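Local coordinates for protein pyruvate kinase (Toxoplasma gondii, PDB 3GG8) that catalyses the last step of glycolysis, transferring the phosphoryl group of phosphoenolpyruvate to ADP to give pyruvate and ATP, at residues T109-D114 with G188-M193; P117-Q122 with T184-E189; S228-A233 with D266-E271; A411-L416 with Y429-P434; T422-A427 with K446-I451. All coordinates share one frame; numbering follows the deposited sequence.

Interaction 1: residues T109-D114 with G188-M193; sequences TGFLKD and GERKNM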
# COMPACT_ATOMS: atom_id res chain seq x y z
N THR C 109 53.62 16.85 -4.61
CA THR C 109 54.92 16.53 -5.21
C THR C 109 55.94 17.60 -4.80
O THR C 109 55.57 18.66 -4.31
CB THR C 109 54.87 16.44 -6.75
OG1 THR C 109 54.53 17.72 -7.30
CG2 THR C 109 53.84 15.41 -7.22
N GLY C 110 57.22 17.31 -5.00
CA GLY C 110 58.26 18.28 -4.69
C GLY C 110 58.65 19.15 -5.87
O GLY C 110 57.85 19.39 -6.79
N PHE C 111 59.89 19.62 -5.85
CA PHE C 111 60.40 20.56 -6.84
C PHE C 111 61.09 19.86 -8.01
O PHE C 111 61.61 18.77 -7.85
CB PHE C 111 61.35 21.57 -6.17
CG PHE C 111 60.68 22.43 -5.14
CD1 PHE C 111 59.93 23.54 -5.53
CD2 PHE C 111 60.76 22.12 -3.78
CE1 PHE C 111 59.30 24.34 -4.58
CE2 PHE C 111 60.13 22.91 -2.82
CZ PHE C 111 59.40 24.02 -3.22
N LEU C 112 61.05 20.51 -9.17
CA LEU C 112 61.62 19.99 -10.40
C LEU C 112 62.85 20.79 -10.84
O LEU C 112 62.95 21.99 -10.56
CB LEU C 112 60.55 19.97 -11.51
CG LEU C 112 59.41 18.95 -11.34
CD1 LEU C 112 58.28 19.15 -12.35
CD2 LEU C 112 59.94 17.51 -11.39
N LYS C 113 63.78 20.14 -11.51
CA LYS C 113 64.97 20.83 -11.98
C LYS C 113 64.57 22.04 -12.82
O LYS C 113 63.65 21.95 -13.65
CB LYS C 113 65.91 19.90 -12.76
CG LYS C 113 67.36 20.31 -12.57
CD LYS C 113 68.28 19.80 -13.65
CE LYS C 113 69.37 20.82 -13.92
NZ LYS C 113 70.14 20.49 -15.15
N ASP C 114 65.24 23.16 -12.57
CA ASP C 114 64.98 24.44 -13.25
C ASP C 114 63.49 24.85 -13.29
O ASP C 114 63.08 25.61 -14.17
CB ASP C 114 65.58 24.41 -14.67
CG ASP C 114 67.10 24.32 -14.65
OD1 ASP C 114 67.65 23.47 -15.37
OD2 ASP C 114 67.73 25.11 -13.92
N GLY C 188 53.76 19.68 -13.66
CA GLY C 188 54.56 20.73 -13.05
C GLY C 188 54.96 20.34 -11.65
O GLY C 188 54.77 19.18 -11.24
N GLU C 189 55.51 21.29 -10.90
CA GLU C 189 56.01 21.01 -9.56
C GLU C 189 55.01 21.38 -8.47
O GLU C 189 54.14 22.24 -8.67
CB GLU C 189 57.36 21.68 -9.31
CG GLU C 189 57.48 23.14 -9.72
CD GLU C 189 58.87 23.70 -9.41
OE1 GLU C 189 58.98 24.92 -9.17
OE2 GLU C 189 59.85 22.93 -9.39
N ARG C 190 55.15 20.70 -7.32
CA ARG C 190 54.25 20.89 -6.17
C ARG C 190 52.78 20.73 -6.56
O ARG C 190 51.94 21.60 -6.27
CB ARG C 190 54.47 22.24 -5.49
CG ARG C 190 55.91 22.66 -5.40
CD ARG C 190 56.07 23.67 -4.30
NE ARG C 190 56.04 23.01 -3.00
CZ ARG C 190 55.24 23.36 -2.00
NH1 ARG C 190 55.28 22.68 -0.85
NH2 ARG C 190 54.40 24.39 -2.14
N LYS C 191 52.47 19.63 -7.23
CA LYS C 191 51.09 19.30 -7.53
C LYS C 191 50.51 18.38 -6.45
O LYS C 191 51.24 17.63 -5.80
CB LYS C 191 51.01 18.62 -8.89
CG LYS C 191 51.51 19.44 -10.03
CD LYS C 191 50.81 20.78 -10.12
CE LYS C 191 51.22 21.52 -11.38
NZ LYS C 191 51.37 22.97 -11.12
N ASN C 192 49.20 18.46 -6.28
CA ASN C 192 48.50 17.57 -5.36
C ASN C 192 48.59 16.09 -5.76
O ASN C 192 48.75 15.74 -6.94
CB ASN C 192 47.04 18.01 -5.17
CG ASN C 192 46.21 17.92 -6.45
OD1 ASN C 192 46.45 17.07 -7.33
ND2 ASN C 192 45.20 18.79 -6.54
N MET C 193 48.49 15.24 -4.75
CA MET C 193 48.53 13.79 -4.94
C MET C 193 47.35 13.14 -4.23
O MET C 193 46.89 13.59 -3.17
CB MET C 193 49.87 13.22 -4.43
CG MET C 193 51.08 13.73 -5.22
SD MET C 193 52.68 13.17 -4.60
CE MET C 193 52.55 11.39 -4.81
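Gly188 meets Leu112 through its peptide carbon, which lies 3.6 Å from Leu112 CD1. Glu189 follows with an extended chain, and its OE2 accepts the backbone N-H of Leu112 at 2.7 Å, almost straight and nearly along the C-O axis. The other oxygen, OE1, is hydrogen-bonded to His115, so both ends of the carboxylate are held. OE2 also lies at the edge of the Phe111 ring, near its plane, with the carboxylate turned 81° from the ring. The Arg190 N-H goes to Gly110 O at 3.0 Å, approaching from outside the carbonyl plane. The Arg190 side chain runs beside Phe111 in the same direction, the guanidinium plane only 17° from the ring, and CD comes within 3.3 Å of Phe111 CE1. Lys191 is gripped twice by Thr109: its O takes the Thr109 N-H, and its N-H goes to Thr109 OG1, both at 2.8 Å. Met193 ends the contact with SD 3.6 Å from Thr109 CG2. Both segments are loops of the beta-rich insertion between barrel strand 97-101 and helix 207-217, the B domain of pyruvate kinases, which in relatives closes as a lid over the active site.

Interaction 2: residues P117-Q122 with T184-E189; sequences PITLQQ and TATIGE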
# COMPACT_ATOMS: atom_id res chain seq x y z
N PRO C 117 58.66 21.73 -16.12
CA PRO C 117 57.76 20.59 -16.05
C PRO C 117 58.33 19.36 -16.75
O PRO C 117 59.17 19.49 -17.66
CB PRO C 117 56.49 21.08 -16.77
CG PRO C 117 56.60 22.58 -16.75
CD PRO C 117 58.07 22.83 -16.90
N ILE C 118 57.90 18.18 -16.32
CA ILE C 118 58.41 16.92 -16.85
C ILE C 118 57.29 16.12 -17.51
O ILE C 118 56.16 16.08 -17.02
CB ILE C 118 59.13 16.06 -15.76
CG1 ILE C 118 58.19 15.77 -14.58
CG2 ILE C 118 60.39 16.76 -15.29
CD1 ILE C 118 58.58 14.55 -13.76
N THR C 119 57.59 15.48 -18.63
CA THR C 119 56.57 14.67 -19.25
C THR C 119 56.94 13.19 -19.15
O THR C 119 58.03 12.78 -19.58
CB THR C 119 56.21 15.11 -20.71
OG1 THR C 119 57.04 14.43 -21.64
CG2 THR C 119 56.38 16.61 -20.90
N LEU C 120 56.05 12.41 -18.53
CA LEU C 120 56.26 10.97 -18.41
C LEU C 120 55.45 10.24 -19.46
O LEU C 120 54.33 10.64 -19.79
CB LEU C 120 55.90 10.47 -17.02
CG LEU C 120 56.79 11.05 -15.92
CD1 LEU C 120 56.02 12.11 -15.16
CD2 LEU C 120 57.28 9.95 -14.99
N GLN C 121 56.03 9.16 -19.97
CA GLN C 121 55.44 8.35 -21.03
C GLN C 121 54.73 7.15 -20.42
O GLN C 121 55.18 6.61 -19.41
CB GLN C 121 56.54 7.83 -21.95
CG GLN C 121 56.33 8.16 -23.42
CD GLN C 121 56.59 9.62 -23.69
OE1 GLN C 121 55.72 10.34 -24.18
NE2 GLN C 121 57.79 10.08 -23.35
N GLN C 122 53.63 6.73 -21.04
CA GLN C 122 52.93 5.52 -20.59
C GLN C 122 53.88 4.33 -20.50
O GLN C 122 54.65 4.06 -21.43
CB GLN C 122 51.75 5.20 -21.51
CG GLN C 122 51.07 3.88 -21.15
CD GLN C 122 49.77 3.67 -21.87
OE1 GLN C 122 49.02 4.62 -22.13
NE2 GLN C 122 49.47 2.41 -22.19
N THR C 184 50.44 8.82 -20.57
CA THR C 184 51.38 9.89 -20.89
C THR C 184 50.83 11.25 -20.40
O THR C 184 49.70 11.62 -20.71
CB THR C 184 51.66 9.94 -22.40
OG1 THR C 184 52.15 8.66 -22.83
CG2 THR C 184 52.70 11.03 -22.75
N ALA C 185 51.63 11.97 -19.61
CA ALA C 185 51.21 13.28 -19.10
C ALA C 185 52.39 14.22 -18.80
O ALA C 185 53.54 13.80 -18.69
CB ALA C 185 50.31 13.12 -17.87
N THR C 186 52.07 15.51 -18.69
CA THR C 186 53.05 16.54 -18.37
C THR C 186 52.69 17.11 -17.01
O THR C 186 51.58 17.63 -16.82
CB THR C 186 53.05 17.66 -19.43
OG1 THR C 186 53.59 17.14 -20.65
CG2 THR C 186 53.88 18.86 -18.98
N ILE C 187 53.61 17.01 -16.06
CA ILE C 187 53.33 17.55 -14.73
C ILE C 187 54.30 18.67 -14.34
O ILE C 187 55.49 18.63 -14.67
CB ILE C 187 53.27 16.43 -13.62
CG1 ILE C 187 54.55 15.57 -13.62
CG2 ILE C 187 52.02 15.55 -13.82
CD1 ILE C 187 54.78 14.79 -12.34
N GLY C 188 53.76 19.68 -13.66
CA GLY C 188 54.56 20.73 -13.05
C GLY C 188 54.96 20.34 -11.65
O GLY C 188 54.77 19.18 -11.24
N GLU C 189 55.51 21.29 -10.90
CA GLU C 189 56.01 21.01 -9.56
C GLU C 189 55.01 21.38 -8.47
O GLU C 189 54.14 22.24 -8.67
CB GLU C 189 57.36 21.68 -9.31
CG GLU C 189 57.48 23.14 -9.72
CD GLU C 189 58.87 23.70 -9.41
OE1 GLU C 189 58.98 24.92 -9.17
OE2 GLU C 189 59.85 22.93 -9.39
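Ile118 and Ile187 form a hydrogen-bonded antiparallel pair. Ile118 N reaches Ile187 O at 3.0 Å, and Ile187 N returns to Ile118 O at 2.9 Å. Leu120 and Ala185 repeat the pattern, again with a bond in each direction. A fifth bond leaves the backbone pattern: the Gln122 N-H points to the side-chain OG1 of Thr184 at 3.0 Å. This extends the grip past the end of the strand. CA-H...O contacts fill in between, such as Thr119 CA to Ala185 O at 3.2 Å. The result is a two-stranded antiparallel sheet, 118-120 with 185-187, within the B domain of pyruvate kinase. It brings together the two ends of a 61-residue excursion that contains strands but no helix. Apolar packing is concentrated on the sheet face of Ile118, Leu120, Ala185 and Ile187. The two isoleucines have matching first torsions (chi1 57° and 55°), which keep their side chains alongside each other and pointing the same way, with the CG1 atoms 3.8 Å apart. Leu120 CD1 comes across to Ile187 CG1 at 4.1 Å. Leu165 of strand 165-172 touches Leu120, Ala185 and Ile187 on this face. Thr119 and Thr186, a non-hydrogen-bonded pair, occupy the exposed face.

Interaction 3: residues S228-A233 with D266-E271; sequences SFVQSA and DEILAE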
# COMPACT_ATOMS: atom_id res chain seq x y z
N SER C 228 37.70 19.47 6.15
CA SER C 228 38.14 18.75 4.95
C SER C 228 38.67 17.36 5.27
O SER C 228 39.24 17.14 6.35
CB SER C 228 39.16 19.59 4.19
OG SER C 228 38.53 20.75 3.69
N PHE C 229 38.45 16.42 4.35
CA PHE C 229 39.09 15.10 4.39
C PHE C 229 38.85 14.31 5.69
O PHE C 229 39.80 13.80 6.29
CB PHE C 229 40.60 15.26 4.14
CG PHE C 229 41.22 14.11 3.39
CD1 PHE C 229 41.09 14.01 2.01
CD2 PHE C 229 41.96 13.14 4.05
CE1 PHE C 229 41.67 12.95 1.30
CE2 PHE C 229 42.54 12.08 3.35
CZ PHE C 229 42.39 11.99 1.98
N VAL C 230 37.60 14.20 6.13
CA VAL C 230 37.33 13.43 7.35
C VAL C 230 37.40 11.94 7.05
O VAL C 230 36.73 11.44 6.13
CB VAL C 230 35.99 13.81 8.01
CG1 VAL C 230 35.61 12.77 9.07
CG2 VAL C 230 36.09 15.20 8.64
N GLN C 231 38.21 11.22 7.82
CA GLN C 231 38.48 9.82 7.55
C GLN C 231 37.84 8.85 8.56
O GLN C 231 37.71 7.66 8.27
CB GLN C 231 39.98 9.57 7.45
CG GLN C 231 40.60 10.15 6.21
CD GLN C 231 42.02 9.66 5.99
OE1 GLN C 231 42.31 9.01 4.98
NE2 GLN C 231 42.91 9.97 6.93
N SER C 232 37.44 9.37 9.72
CA SER C 232 36.81 8.55 10.77
C SER C 232 36.00 9.42 11.75
O SER C 232 36.24 10.62 11.86
CB SER C 232 37.87 7.79 11.56
OG SER C 232 38.44 8.61 12.56
N ALA C 233 35.08 8.80 12.49
CA ALA C 233 34.25 9.55 13.43
C ALA C 233 35.03 10.12 14.62
O ALA C 233 34.58 11.07 15.25
CB ALA C 233 33.07 8.71 13.89
N ASP C 266 28.75 5.91 8.12
CA ASP C 266 27.62 5.84 9.05
C ASP C 266 27.98 6.38 10.44
O ASP C 266 27.21 7.12 11.04
CB ASP C 266 27.07 4.42 9.13
CG ASP C 266 26.35 4.00 7.84
OD1 ASP C 266 25.59 4.80 7.27
OD2 ASP C 266 26.55 2.86 7.39
N GLU C 267 29.16 6.02 10.93
CA GLU C 267 29.65 6.51 12.22
C GLU C 267 30.00 8.01 12.13
O GLU C 267 29.74 8.77 13.07
CB GLU C 267 30.84 5.66 12.69
CG GLU C 267 31.22 5.82 14.19
CD GLU C 267 32.62 5.23 14.52
OE1 GLU C 267 33.24 4.60 13.63
OE2 GLU C 267 33.10 5.42 15.66
N ILE C 268 30.56 8.44 10.99
CA ILE C 268 30.79 9.87 10.74
C ILE C 268 29.46 10.65 10.77
O ILE C 268 29.33 11.63 11.49
CB ILE C 268 31.53 10.10 9.41
CG1 ILE C 268 32.97 9.57 9.48
CG2 ILE C 268 31.51 11.58 9.00
CD1 ILE C 268 33.62 9.37 8.11
N LEU C 269 28.47 10.19 10.01
CA LEU C 269 27.17 10.84 9.99
C LEU C 269 26.54 10.93 11.38
O LEU C 269 25.97 11.96 11.73
CB LEU C 269 26.23 10.12 9.03
CG LEU C 269 24.78 10.60 8.91
CD1 LEU C 269 24.65 12.09 8.63
CD2 LEU C 269 24.08 9.77 7.81
N ALA C 270 26.62 9.84 12.15
CA ALA C 270 26.03 9.80 13.49
C ALA C 270 26.65 10.84 14.40
O ALA C 270 25.96 11.41 15.23
CB ALA C 270 26.16 8.40 14.11
N GLU C 271 27.96 11.08 14.26
CA GLU C 271 28.64 12.06 15.12
C GLU C 271 28.47 13.51 14.65
O GLU C 271 28.69 14.44 15.42
CB GLU C 271 30.13 11.75 15.23
CG GLU C 271 30.47 10.59 16.15
CD GLU C 271 30.08 10.83 17.60
OE1 GLU C 271 29.65 11.95 17.92
OE2 GLU C 271 30.20 9.88 18.42
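Ala233 points its CB at the helix 266-271 and sits between Glu267 and Glu271, one turn apart. The setting is the (beta/alpha)8 barrel of pyruvate kinase. The segment 228-233 leads from barrel strand 224-227 into helix 233-243, and helix 265-271 comes after the next barrel strand, 251-256, and the short helix 259-263. The methyl of Ala233 is 3.4 Å from Glu267 CG and 3.9 Å from Glu271 CG, so it touches the aliphatic parts of both glutamates. Glu267 runs out extended, with CG opposite its backbone N (chi1 -164°), and its carboxylate carbon also passes close to this methyl. Ile268 packs against the loop backbone. Its CG1 lies 3.8 Å from Ala233 N and 3.8 Å from Ser232 C. Its CD1 reaches Val230 CG1 at 4.1 Å, the two side chains sliding past each other in opposite directions. No hydrogen bond links the two segments directly. Further out, Pro254 of strand 251-256 touches both Val230 and Ile268. Gln231 helps hold the loop, its side-chain amide bonded to Asn258 and to the carbonyl of Val200. The two carboxylates share one partner, which ties helix 233-243 back to helix 265-271 and probably helps to balance the two negative charges: Arg237 forms a salt bridge through NH2 with Glu267 OE2 and another through NH1 with Glu271 OE2.

Interaction 4: residues A411-L416 with Y429-P434; sequences AIILAL and YRPMQP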
# COMPACT_ATOMS: atom_id res chain seq x y z
N ALA C 411 -1.53 26.74 3.52
CA ALA C 411 -0.66 27.60 2.74
C ALA C 411 0.78 27.50 3.24
O ALA C 411 1.73 27.52 2.44
CB ALA C 411 -1.15 29.03 2.78
N ILE C 412 0.95 27.39 4.55
CA ILE C 412 2.29 27.22 5.13
C ILE C 412 2.27 26.38 6.40
O ILE C 412 1.23 26.18 7.01
CB ILE C 412 3.02 28.58 5.42
CG1 ILE C 412 2.21 29.45 6.38
CG2 ILE C 412 3.36 29.34 4.11
CD1 ILE C 412 2.83 30.82 6.58
N ILE C 413 3.46 25.90 6.77
CA ILE C 413 3.68 25.22 8.04
C ILE C 413 4.55 26.13 8.91
O ILE C 413 5.58 26.63 8.48
CB ILE C 413 4.32 23.80 7.85
CG1 ILE C 413 3.41 22.90 6.98
CG2 ILE C 413 4.58 23.12 9.20
CD1 ILE C 413 4.02 21.53 6.60
N LEU C 414 4.11 26.38 10.13
CA LEU C 414 4.91 27.16 11.05
C LEU C 414 5.60 26.18 11.98
O LEU C 414 4.95 25.32 12.59
CB LEU C 414 4.04 28.14 11.83
CG LEU C 414 3.12 29.10 11.07
CD1 LEU C 414 2.37 30.02 12.01
CD2 LEU C 414 3.89 29.91 10.04
N ALA C 415 6.93 26.27 12.04
CA ALA C 415 7.72 25.45 12.94
C ALA C 415 8.29 26.33 14.03
O ALA C 415 9.23 27.08 13.80
CB ALA C 415 8.85 24.75 12.18
N LEU C 416 7.69 26.29 15.21
CA LEU C 416 8.19 27.05 16.34
C LEU C 416 9.27 26.22 16.99
O LEU C 416 9.03 25.06 17.33
CB LEU C 416 7.08 27.36 17.33
CG LEU C 416 6.10 28.48 16.98
CD1 LEU C 416 5.16 28.03 15.85
CD2 LEU C 416 5.31 28.88 18.24
N TYR C 429 10.46 15.56 6.01
CA TYR C 429 9.33 14.96 5.29
C TYR C 429 9.02 15.65 3.97
O TYR C 429 8.06 15.29 3.30
CB TYR C 429 8.10 14.79 6.20
CG TYR C 429 8.37 13.68 7.17
CD1 TYR C 429 8.23 12.35 6.78
CD2 TYR C 429 8.85 13.95 8.45
CE1 TYR C 429 8.52 11.31 7.64
CE2 TYR C 429 9.15 12.91 9.33
CZ TYR C 429 8.99 11.59 8.91
OH TYR C 429 9.28 10.54 9.74
N ARG C 430 9.85 16.64 3.60
CA ARG C 430 9.73 17.37 2.32
C ARG C 430 8.27 17.75 2.03
O ARG C 430 7.66 17.23 1.08
CB ARG C 430 10.34 16.56 1.16
CG ARG C 430 11.87 16.29 1.22
CD ARG C 430 12.70 17.56 0.98
NE ARG C 430 14.15 17.34 0.96
CZ ARG C 430 14.96 17.58 1.99
NH1 ARG C 430 16.28 17.37 1.88
NH2 ARG C 430 14.48 18.07 3.12
N PRO C 431 7.68 18.64 2.85
CA PRO C 431 6.31 19.05 2.55
C PRO C 431 6.30 19.99 1.35
O PRO C 431 7.25 20.76 1.14
CB PRO C 431 5.88 19.80 3.81
CG PRO C 431 7.17 20.34 4.36
CD PRO C 431 8.21 19.32 4.05
N MET C 432 5.24 19.90 0.56
CA MET C 432 5.00 20.80 -0.55
C MET C 432 4.83 22.24 -0.06
O MET C 432 5.15 23.18 -0.77
CB MET C 432 3.77 20.34 -1.32
CG MET C 432 3.30 21.30 -2.42
SD MET C 432 2.72 20.41 -3.86
CE MET C 432 1.17 19.73 -3.24
N GLN C 433 4.31 22.40 1.15
CA GLN C 433 4.12 23.73 1.74
C GLN C 433 5.45 24.27 2.25
O GLN C 433 6.27 23.51 2.79
CB GLN C 433 3.13 23.69 2.92
CG GLN C 433 1.70 23.24 2.59
CD GLN C 433 1.58 21.74 2.35
OE1 GLN C 433 2.34 20.95 2.92
NE2 GLN C 433 0.64 21.35 1.49
N PRO C 434 5.65 25.60 2.11
CA PRO C 434 6.78 26.28 2.73
C PRO C 434 6.78 26.10 4.24
O PRO C 434 5.71 26.03 4.85
CB PRO C 434 6.51 27.75 2.41
CG PRO C 434 5.71 27.72 1.16
CD PRO C 434 4.82 26.54 1.34
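The strand 412-416 meets the loop 429-434 through one backbone bond, from Ile413 N to Pro434 O at 3.0 Å, with an N-H...O angle of 175°. Next to it, the ring of Pro434 lies against Ala411 and Ile412. Its CD is 3.4 Å from Ala411 O, and its CB is 3.9 Å from Ile412 CG2. The Ile412 side chain crosses this ring at about a right angle. Ile413 crosses Pro431 and Gln433 at a slant. With CG1 beside its backbone N (chi1 -59°) and the chain extended to CD1 (chi2 173°), it brings CD1 to Pro431 CB at 3.8 Å. Its CG1 is 4.1 Å from Gln433 CB, while Gln433 OE1 approaches the same CD1. Ile426 of helix 421-427 and Ala405 of helix 393-407 also touch Ile413, which is buried. Arg37 bonds to Pro431 O and, weakly, to Gln433 O. Pro434 leads straight into strand 435-439, which lies parallel to 412-416. Strand, helix 421-427, loop and neighbouring parallel strand make a beta-alpha-beta crossover in the alpha/beta domain of pyruvate kinase.

Interaction 5: residues T422-A427 with K446-I451; sequences TARLIA and KHLQVI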
# COMPACT_ATOMS: atom_id res chain seq x y z
N THR C 422 12.45 20.81 15.68
CA THR C 422 11.10 20.80 15.13
C THR C 422 11.08 21.16 13.65
O THR C 422 10.42 20.49 12.87
CB THR C 422 10.18 21.76 15.93
OG1 THR C 422 10.26 21.45 17.33
CG2 THR C 422 8.73 21.64 15.47
N ALA C 423 11.80 22.21 13.28
CA ALA C 423 11.92 22.61 11.88
C ALA C 423 12.56 21.52 11.03
O ALA C 423 12.07 21.20 9.95
CB ALA C 423 12.71 23.90 11.78
N ARG C 424 13.64 20.92 11.53
CA ARG C 424 14.35 19.85 10.83
C ARG C 424 13.49 18.58 10.65
O ARG C 424 13.49 17.97 9.59
CB ARG C 424 15.67 19.52 11.53
CG ARG C 424 16.78 20.52 11.18
CD ARG C 424 18.13 20.17 11.81
NE ARG C 424 18.36 20.96 13.02
CZ ARG C 424 18.32 20.49 14.27
NH1 ARG C 424 18.08 19.19 14.54
NH2 ARG C 424 18.53 21.33 15.27
N LEU C 425 12.74 18.20 11.69
CA LEU C 425 11.87 17.02 11.60
C LEU C 425 10.79 17.17 10.54
O LEU C 425 10.46 16.22 9.86
CB LEU C 425 11.27 16.67 12.95
CG LEU C 425 12.22 16.06 13.98
CD1 LEU C 425 11.51 15.91 15.31
CD2 LEU C 425 12.77 14.72 13.50
N ILE C 426 10.23 18.37 10.40
CA ILE C 426 9.21 18.63 9.36
C ILE C 426 9.86 18.67 7.97
O ILE C 426 9.37 18.05 7.02
CB ILE C 426 8.45 19.95 9.66
CG1 ILE C 426 7.63 19.79 10.95
CG2 ILE C 426 7.58 20.38 8.48
CD1 ILE C 426 7.14 21.07 11.49
N ALA C 427 10.98 19.39 7.87
CA ALA C 427 11.71 19.50 6.62
C ALA C 427 12.06 18.11 6.07
O ALA C 427 11.93 17.86 4.87
CB ALA C 427 12.96 20.33 6.81
N LYS C 446 20.43 30.75 12.31
CA LYS C 446 21.58 30.60 11.41
C LYS C 446 21.80 29.14 10.96
O LYS C 446 22.07 28.89 9.79
CB LYS C 446 22.86 31.15 12.07
CG LYS C 446 22.83 32.65 12.39
CD LYS C 446 23.30 33.48 11.22
CE LYS C 446 23.35 34.96 11.54
NZ LYS C 446 24.46 35.30 12.46
N HIS C 447 21.69 28.19 11.89
CA HIS C 447 21.85 26.77 11.57
C HIS C 447 20.82 26.27 10.56
O HIS C 447 21.08 25.38 9.77
CB HIS C 447 21.81 25.92 12.84
CG HIS C 447 22.97 26.14 13.77
ND1 HIS C 447 22.84 26.11 15.14
CD2 HIS C 447 24.27 26.41 13.51
CE1 HIS C 447 24.02 26.32 15.69
NE2 HIS C 447 24.91 26.51 14.73
N LEU C 448 19.65 26.89 10.59
CA LEU C 448 18.52 26.50 9.76
C LEU C 448 18.64 26.94 8.31
O LEU C 448 17.81 26.57 7.48
CB LEU C 448 17.23 27.06 10.38
CG LEU C 448 16.26 26.20 11.20
CD1 LEU C 448 16.77 24.82 11.62
CD2 LEU C 448 15.75 27.00 12.39
N GLN C 449 19.67 27.73 8.00
CA GLN C 449 19.85 28.26 6.65
C GLN C 449 20.34 27.16 5.71
O GLN C 449 20.47 27.36 4.51
CB GLN C 449 20.84 29.42 6.66
CG GLN C 449 20.41 30.59 7.53
CD GLN C 449 19.07 31.18 7.11
OE1 GLN C 449 18.84 31.45 5.93
NE2 GLN C 449 18.20 31.39 8.08
N VAL C 450 20.56 25.99 6.30
CA VAL C 450 21.15 24.84 5.64
C VAL C 450 20.09 23.72 5.39
O VAL C 450 20.40 22.66 4.84
CB VAL C 450 22.40 24.44 6.50
CG1 VAL C 450 22.36 23.07 7.02
CG2 VAL C 450 23.72 24.81 5.81
N ILE C 451 18.83 24.01 5.74
CA ILE C 451 17.71 23.05 5.68
C ILE C 451 16.79 23.36 4.47
O ILE C 451 16.19 24.43 4.41
CB ILE C 451 16.84 23.08 7.00
CG1 ILE C 451 17.69 22.96 8.28
CG2 ILE C 451 15.78 21.96 7.00
CD1 ILE C 451 18.62 21.73 8.33
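The guanidinium of Arg424 is the flat group that borders this contact, and it meets Leu448 CD1 obliquely. The imidazole of His447 turns away and makes an edge-to-face contact with Phe224 of the barrel. The packing joins helix 421-427 to the 3-10 turn 448-450 and Ile451, which follow helix 442-447. The two helices belong to the alpha/beta domain and come after successive parallel strands, 412-416 and 435-439. The contact is apolar and has no hydrogen bond across it. Arg424 takes part through its aliphatic stem. Its CG lies 3.6 Å from Ile451 CD1 and its CD 3.8 Å from the same methyl, the two side chains crossing at a slant. On the first turn, Ala423 CB faces Leu448 CD1 at 4.2 Å. Strand 435-439 backs the contact: its Ala437 touches both Ala423 and Leu448, and its Ile435 touches Ala427. Pro308, from a loop beside the barrel, also touches Ile451, so this isoleucine sits where the two domains meet. Its first torsion sets CG1 beside the backbone N (chi1 -50°) and CG2 opposite that N. The two branches thus serve different partners: CD1 goes to Arg424, and CG2 presses on Ala427 CB at 3.3 Å, tighter than usual for two carbons.

Overall arrangement
After the first three barrel strands the chain enters the B domain through 109-114 and 117-122. Interactions 1 and 2 end on the same stretch, sharing Gly188 and Glu189, and 117-122 lies within the span opened by 109-114. Leu112 packs on Ile118 and Ile187 O. Interaction 3 closes a helix-strand unit of the barrel, spanning helix 233-243 and strand 251-256, its centre about 31 Å from that of interaction 1. In the alpha/beta domain, interaction 4 closes the strand-helix-loop unit 411-434 and ties strand 412-416 to the run-in of strand 435-439. Interaction 5 crosses it along the chain and joins the segments that follow these two strands. Ala415 packs on Ala423 between them.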